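Local coordinates for MoaF-like domain-containing protein (Burkholderia vietnamiensis, PDB 5HAL) that is of unknown function but folds as a small calycin-like beta-barrel that probably binds a small ligand in its interior, with beta-lactamase activity proposed but not established, at residues A[75-78]-A[82-85]; A[34-39]-A[85-90]. One frame throughout, in Å; residues are numbered along the deposited sequence.

Interaction 1 of 2, residues A[75-78]-A[82-85]. With EDO (1,2-ethanediol), chain B.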
loop_
_atom_site.group_PDB
_atom_site.type_symbol
_atom_site.label_atom_id
_atom_site.label_comp_id
_atom_site.label_asym_id
_atom_site.label_seq_id
_atom_site.Cartn_x
_atom_site.Cartn_y
_atom_site.Cartn_z
ATOM N N TRP A 75 -4.783 -4.320 4.496
ATOM C CA TRP A 75 -4.582 -5.737 4.235
ATOM C C TRP A 75 -3.783 -6.341 5.382
ATOM O O TRP A 75 -3.197 -5.633 6.205
ATOM C CB TRP A 75 -3.869 -5.961 2.902
ATOM C CG TRP A 75 -2.440 -5.472 2.858
ATOM C CD1 TRP A 75 -1.329 -6.141 3.301
ATOM C CD2 TRP A 75 -1.969 -4.227 2.311
ATOM N NE1 TRP A 75 -0.202 -5.390 3.064
ATOM C CE2 TRP A 75 -0.566 -4.216 2.451
ATOM C CE3 TRP A 75 -2.601 -3.123 1.706
ATOM C CZ2 TRP A 75 0.219 -3.143 2.020
ATOM C CZ3 TRP A 75 -1.826 -2.062 1.276
ATOM C CH2 TRP A 75 -0.423 -2.079 1.432
ATOM N N GLN A 76 -3.761 -7.666 5.417
ATOM C CA GLN A 76 -2.968 -8.406 6.380
ATOM C C GLN A 76 -2.079 -9.375 5.617
ATOM O O GLN A 76 -2.550 -10.087 4.728
ATOM C CB GLN A 76 -3.868 -9.144 7.366
ATOM C CG GLN A 76 -3.143 -9.923 8.436
ATOM C CD GLN A 76 -4.090 -10.296 9.574
ATOM O OE1 GLN A 76 -5.278 -10.571 9.348
ATOM N NE2 GLN A 76 -3.580 -10.271 10.803
ATOM N N GLU A 77 -0.810 -9.416 5.981
ATOM C CA GLU A 77 0.185 -10.188 5.265
ATOM C C GLU A 77 0.194 -11.626 5.775
ATOM O O GLU A 77 -0.439 -11.955 6.781
ATOM C CB GLU A 77 1.556 -9.505 5.415
ATOM C CG GLU A 77 1.931 -8.707 4.164
ATOM C CD GLU A 77 2.714 -7.450 4.432
ATOM O OE1 GLU A 77 3.720 -7.502 5.169
ATOM O OE2 GLU A 77 2.336 -6.399 3.875
ATOM N N ALA A 78 0.929 -12.490 5.065
ATOM C CA ALA A 78 0.938 -13.911 5.391
ATOM C C ALA A 78 1.401 -14.167 6.816
ATOM O O ALA A 78 0.933 -15.117 7.454
ATOM C CB ALA A 78 1.822 -14.686 4.402
ATOM N N THR A 82 -0.203 -6.343 9.856
ATOM C CA THR A 82 -1.305 -5.579 9.271
ATOM C C THR A 82 -0.825 -4.225 8.769
ATOM O O THR A 82 0.088 -3.611 9.340
ATOM C CB THR A 82 -2.452 -5.358 10.262
ATOM O OG1 THR A 82 -1.996 -4.547 11.351
ATOM C CG2 THR A 82 -2.952 -6.685 10.800
ATOM N N VAL A 83 -1.462 -3.757 7.695
ATOM C CA VAL A 83 -1.079 -2.521 7.029
ATOM C C VAL A 83 -2.333 -1.717 6.735
ATOM O O VAL A 83 -3.303 -2.253 6.192
ATOM C CB VAL A 83 -0.310 -2.785 5.722
ATOM C CG1 VAL A 83 0.061 -1.455 5.044
ATOM C CG2 VAL A 83 0.944 -3.625 5.997
ATOM N N VAL A 84 -2.310 -0.429 7.081
ATOM C CA VAL A 84 -3.340 0.522 6.684
ATOM C C VAL A 84 -2.654 1.658 5.942
ATOM O O VAL A 84 -1.763 2.317 6.499
ATOM C CB VAL A 84 -4.120 1.068 7.890
ATOM C CG1 VAL A 84 -5.097 2.146 7.437
ATOM C CG2 VAL A 84 -4.855 -0.048 8.611
ATOM N N HIS A 85 -3.067 1.884 4.696
ATOM C CA HIS A 85 -2.685 3.048 3.903
ATOM C C HIS A 85 -3.820 4.058 3.871
ATOM O O HIS A 85 -4.983 3.685 3.707
ATOM C CB HIS A 85 -2.397 2.677 2.448
ATOM C CG HIS A 85 -1.031 2.139 2.193
ATOM N ND1 HIS A 85 -0.388 2.316 0.983
ATOM C CD2 HIS A 85 -0.203 1.390 2.961
ATOM C CE1 HIS A 85 0.790 1.717 1.030
ATOM N NE2 HIS A 85 0.926 1.151 2.219
HETATM C C1 EDO B . 3.672 -0.654 4.412
HETATM O O1 EDO B . 3.360 0.044 3.193
HETATM C C2 EDO B . 4.564 -1.854 4.113
HETATM O O2 EDO B . 5.085 -2.425 5.319
#
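Trp75 and Val83 form a hydrogen-bonded antiparallel pair next to the loop that joins strands 70-76 and 82-88 in a hairpin. Two backbone bonds join them: Trp75 N gives to Val83 O at 3.1 Å, and Val83 N returns to Trp75 O at 3.0 Å. Gln76 and Thr82 follow as the non-hydrogen-bonded pair.

The apolar contact is made on the face of the sheet that carries Trp75 and Val83. With CG set between the backbone N and the carbonyl carbon (chi1 67°), the indole lies alongside Val83 and covers it. Val83 CG1 sits over the six-membered ring, 3.8 Å from its centroid, in a CH-pi contact; on the same side of the indole, CG2 lies off the rim, 3.6 Å from Trp75 NE1. Beyond CG1, Trp75 CH2 rests over one face of the His85 imidazole, 3.6 Å from NE2, the two ring planes inclined at 50°. Val59 and Tyr61 of the neighbouring strand 56-67 and Met43 of strand 42-49 also touch the indole.

Polar groups frame this packing. Trp75 NE1 donates to Glu77 OE2 at 2.8 Å, nearly straight and in the indole plane, meeting the carboxylate on its anti side. His85 NE2 shares a 2.8 Å hydrogen bond with O1 of a 1,2-ethanediol, reached at the imidazole edge. On the other face, Thr82 CG2 touches the end of Gln76, whose NE2 is bonded to Arg80 O within the loop.

The indole is thus fixed in rotation by a carboxylate at its N-H and a valine against its face, and it in turn backs the imidazole that meets the diol.

Interaction 2 of 2, residues A[34-39]-A[85-90]. With EDO (1,2-ethanediol), chain B.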
loop_
_atom_site.group_PDB
_atom_site.type_symbol
_atom_site.label_atom_id
_atom_site.label_comp_id
_atom_site.label_asym_id
_atom_site.label_seq_id
_atom_site.Cartn_x
_atom_site.Cartn_y
_atom_site.Cartn_z
ATOM N N ASN A 34 3.392 -0.739 -5.141
ATOM C CA ASN A 34 2.096 -1.372 -4.883
ATOM C C ASN A 34 1.405 -1.538 -6.239
ATOM O O ASN A 34 1.040 -0.542 -6.877
ATOM C CB ASN A 34 1.209 -0.553 -3.927
ATOM C CG ASN A 34 1.854 -0.258 -2.555
ATOM O OD1 ASN A 34 1.434 0.678 -1.870
ATOM N ND2 ASN A 34 2.850 -1.042 -2.157
ATOM N N ALA A 35 1.215 -2.789 -6.676
ATOM C CA ALA A 35 0.692 -3.095 -8.005
ATOM C C ALA A 35 -0.696 -3.695 -7.853
ATOM O O ALA A 35 -0.834 -4.848 -7.435
ATOM C CB ALA A 35 1.604 -4.061 -8.762
ATOM N N TYR A 36 -1.713 -2.931 -8.219
ATOM C CA TYR A 36 -3.094 -3.359 -8.052
ATOM C C TYR A 36 -3.540 -4.160 -9.266
ATOM O O TYR A 36 -3.587 -3.636 -10.385
ATOM C CB TYR A 36 -3.998 -2.151 -7.808
ATOM C CG TYR A 36 -3.655 -1.542 -6.471
ATOM C CD1 TYR A 36 -4.196 -2.061 -5.298
ATOM C CD2 TYR A 36 -2.728 -0.503 -6.370
ATOM C CE1 TYR A 36 -3.857 -1.532 -4.063
ATOM C CE2 TYR A 36 -2.383 0.040 -5.134
ATOM C CZ TYR A 36 -2.957 -0.485 -3.984
ATOM O OH TYR A 36 -2.629 0.023 -2.751
ATOM N N ASP A 37 -3.875 -5.427 -9.025
ATOM C CA ASP A 37 -4.454 -6.307 -10.031
ATOM C C ASP A 37 -5.715 -5.692 -10.636
ATOM O O ASP A 37 -6.454 -4.958 -9.972
ATOM C CB ASP A 37 -4.794 -7.658 -9.386
ATOM C CG ASP A 37 -5.025 -8.756 -10.412
ATOM O OD1 ASP A 37 -6.109 -8.787 -11.023
ATOM O OD2 ASP A 37 -4.110 -9.581 -10.624
ATOM N N GLU A 38 -5.969 -6.013 -11.914
ATOM C CA GLU A 38 -7.216 -5.603 -12.558
ATOM C C GLU A 38 -8.437 -6.089 -11.797
ATOM O O GLU A 38 -9.510 -5.489 -11.923
ATOM C CB GLU A 38 -7.303 -6.126 -14.013
ATOM C CG GLU A 38 -6.319 -5.483 -14.983
ATOM C CD GLU A 38 -6.565 -5.844 -16.462
ATOM O OE1 GLU A 38 -6.795 -7.032 -16.813
ATOM O OE2 GLU A 38 -6.519 -4.918 -17.288
ATOM N N ASP A 39 -8.310 -7.146 -10.999
ATOM C CA ASP A 39 -9.495 -7.712 -10.377
ATOM C C ASP A 39 -10.022 -6.884 -9.208
ATOM O O ASP A 39 -11.074 -7.232 -8.666
ATOM C CB ASP A 39 -9.239 -9.168 -9.929
ATOM C CG ASP A 39 -8.232 -9.290 -8.779
ATOM O OD1 ASP A 39 -7.843 -8.287 -8.157
ATOM O OD2 ASP A 39 -7.831 -10.426 -8.476
ATOM N N HIS A 85 -3.067 1.884 4.696
ATOM C CA HIS A 85 -2.685 3.048 3.903
ATOM C C HIS A 85 -3.820 4.058 3.871
ATOM O O HIS A 85 -4.983 3.685 3.707
ATOM C CB HIS A 85 -2.397 2.677 2.448
ATOM C CG HIS A 85 -1.031 2.139 2.193
ATOM N ND1 HIS A 85 -0.388 2.316 0.983
ATOM C CD2 HIS A 85 -0.203 1.390 2.961
ATOM C CE1 HIS A 85 0.790 1.717 1.030
ATOM N NE2 HIS A 85 0.926 1.151 2.219
ATOM N N ILE A 86 -3.476 5.343 3.945
ATOM C CA ILE A 86 -4.361 6.412 3.493
ATOM C C ILE A 86 -3.648 7.053 2.318
ATOM O O ILE A 86 -2.701 7.828 2.496
ATOM C CB ILE A 86 -4.681 7.430 4.588
ATOM C CG1 ILE A 86 -5.284 6.694 5.781
ATOM C CG2 ILE A 86 -5.656 8.478 4.065
ATOM C CD1 ILE A 86 -5.268 7.480 7.017
ATOM N N ASP A 87 -4.076 6.702 1.115
ATOM C CA ASP A 87 -3.369 7.050 -0.106
ATOM C C ASP A 87 -4.212 8.042 -0.894
ATOM O O ASP A 87 -5.347 7.737 -1.274
ATOM C CB ASP A 87 -3.065 5.797 -0.929
ATOM C CG ASP A 87 -1.952 4.962 -0.316
ATOM O OD1 ASP A 87 -1.339 5.441 0.657
ATOM O OD2 ASP A 87 -1.677 3.842 -0.803
ATOM N N ASP A 88 -3.653 9.227 -1.120
ATOM C CA ASP A 88 -4.307 10.310 -1.844
ATOM C C ASP A 88 -3.666 10.360 -3.225
ATOM O O ASP A 88 -2.514 10.788 -3.364
ATOM C CB ASP A 88 -4.135 11.617 -1.067
ATOM C CG ASP A 88 -4.741 12.837 -1.765
ATOM O OD1 ASP A 88 -4.994 12.818 -2.984
ATOM O OD2 ASP A 88 -4.938 13.846 -1.062
ATOM N N PHE A 89 -4.409 9.907 -4.244
ATOM C CA PHE A 89 -3.858 9.764 -5.583
ATOM C C PHE A 89 -3.832 11.066 -6.365
ATOM O O PHE A 89 -3.225 11.104 -7.439
ATOM C CB PHE A 89 -4.643 8.704 -6.363
ATOM C CG PHE A 89 -4.463 7.319 -5.819
ATOM C CD1 PHE A 89 -3.555 6.451 -6.395
ATOM C CD2 PHE A 89 -5.162 6.906 -4.694
ATOM C CE1 PHE A 89 -3.370 5.180 -5.884
ATOM C CE2 PHE A 89 -4.988 5.639 -4.180
ATOM C CZ PHE A 89 -4.080 4.773 -4.776
ATOM N N ALA A 90 -4.470 12.124 -5.868
ATOM C CA ALA A 90 -4.372 13.416 -6.542
ATOM C C ALA A 90 -3.178 14.214 -6.033
ATOM O O ALA A 90 -2.400 14.751 -6.825
ATOM C CB ALA A 90 -5.662 14.217 -6.359
HETATM C C1 EDO B . 3.672 -0.654 4.412
HETATM O O1 EDO B . 3.360 0.044 3.193
HETATM C C2 EDO B . 4.564 -1.854 4.113
HETATM O O2 EDO B . 5.085 -2.425 5.319
HETATM O O HOH W 1 -0.881 2.095 -2.792
#
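Asn34 reaches His85 across the barrel interior, from a strand that is not its neighbour: their CA atoms are 10.9 Å apart, and the side chains approach from opposite directions. Asn34 CG stands anti to its own carbonyl carbon (chi1 -57°), which brings OD1 to 3.1 Å from His85 CE1, with amide and imidazole planes 51° apart. This is a close polar approach to a ring carbon. The same OD1 accepts a hydrogen bond, at 2.9 Å, from a water held between the two segments.

Tyr36, two residues on, points inward as well. Its OH donates to that water at 2.7 Å, the water lying in the plane of the phenol ring, whereas its direct approach to Asp87 OD2 is a distant 4.4 Å. The water spends its own protons on Asn34 OD1 and on Asp87 OD2, the latter at 2.8 Å, and so ties the two strands together. Asp87 OD2 also accepts from His85 ND1 at 2.7 Å, on its syn side and within 2° of the imidazole plane; Asp87 OD1 is taken up by Ser94.

Past the strand, Asp37 OD1 accepts from Asp39 N in an Asx turn, and Asp37 OD2 makes a salt bridge to Arg44; both bonds belong to the loop that follows.

The chemistry is that of a polar network inside a barrel. Asp87 OD2 receives two bonds, from water and from imidazole, and the bond from ND1 helps set the rotation of the His85 ring, an arrangement consistent with a polar ligand pocket.

Interactions 1 and 2 meet at His85, whose imidazole packs against a hairpin neighbour in the first and joins the cross-barrel polar network in the second. Interaction 1 joins neighbouring strands of one hairpin; interaction 2 spans the barrel between strands 30-36 and 82-88. Their centres are about 13 Å apart, on opposite sides of the chain's centre, at about 8 and 7 Å from it. The 1,2-ethanediol, probably from the crystallisation liquor, sits at the His85 end of interaction 1. It may mark the interior pocket where a natural ligand of this calycin-like protein would bind.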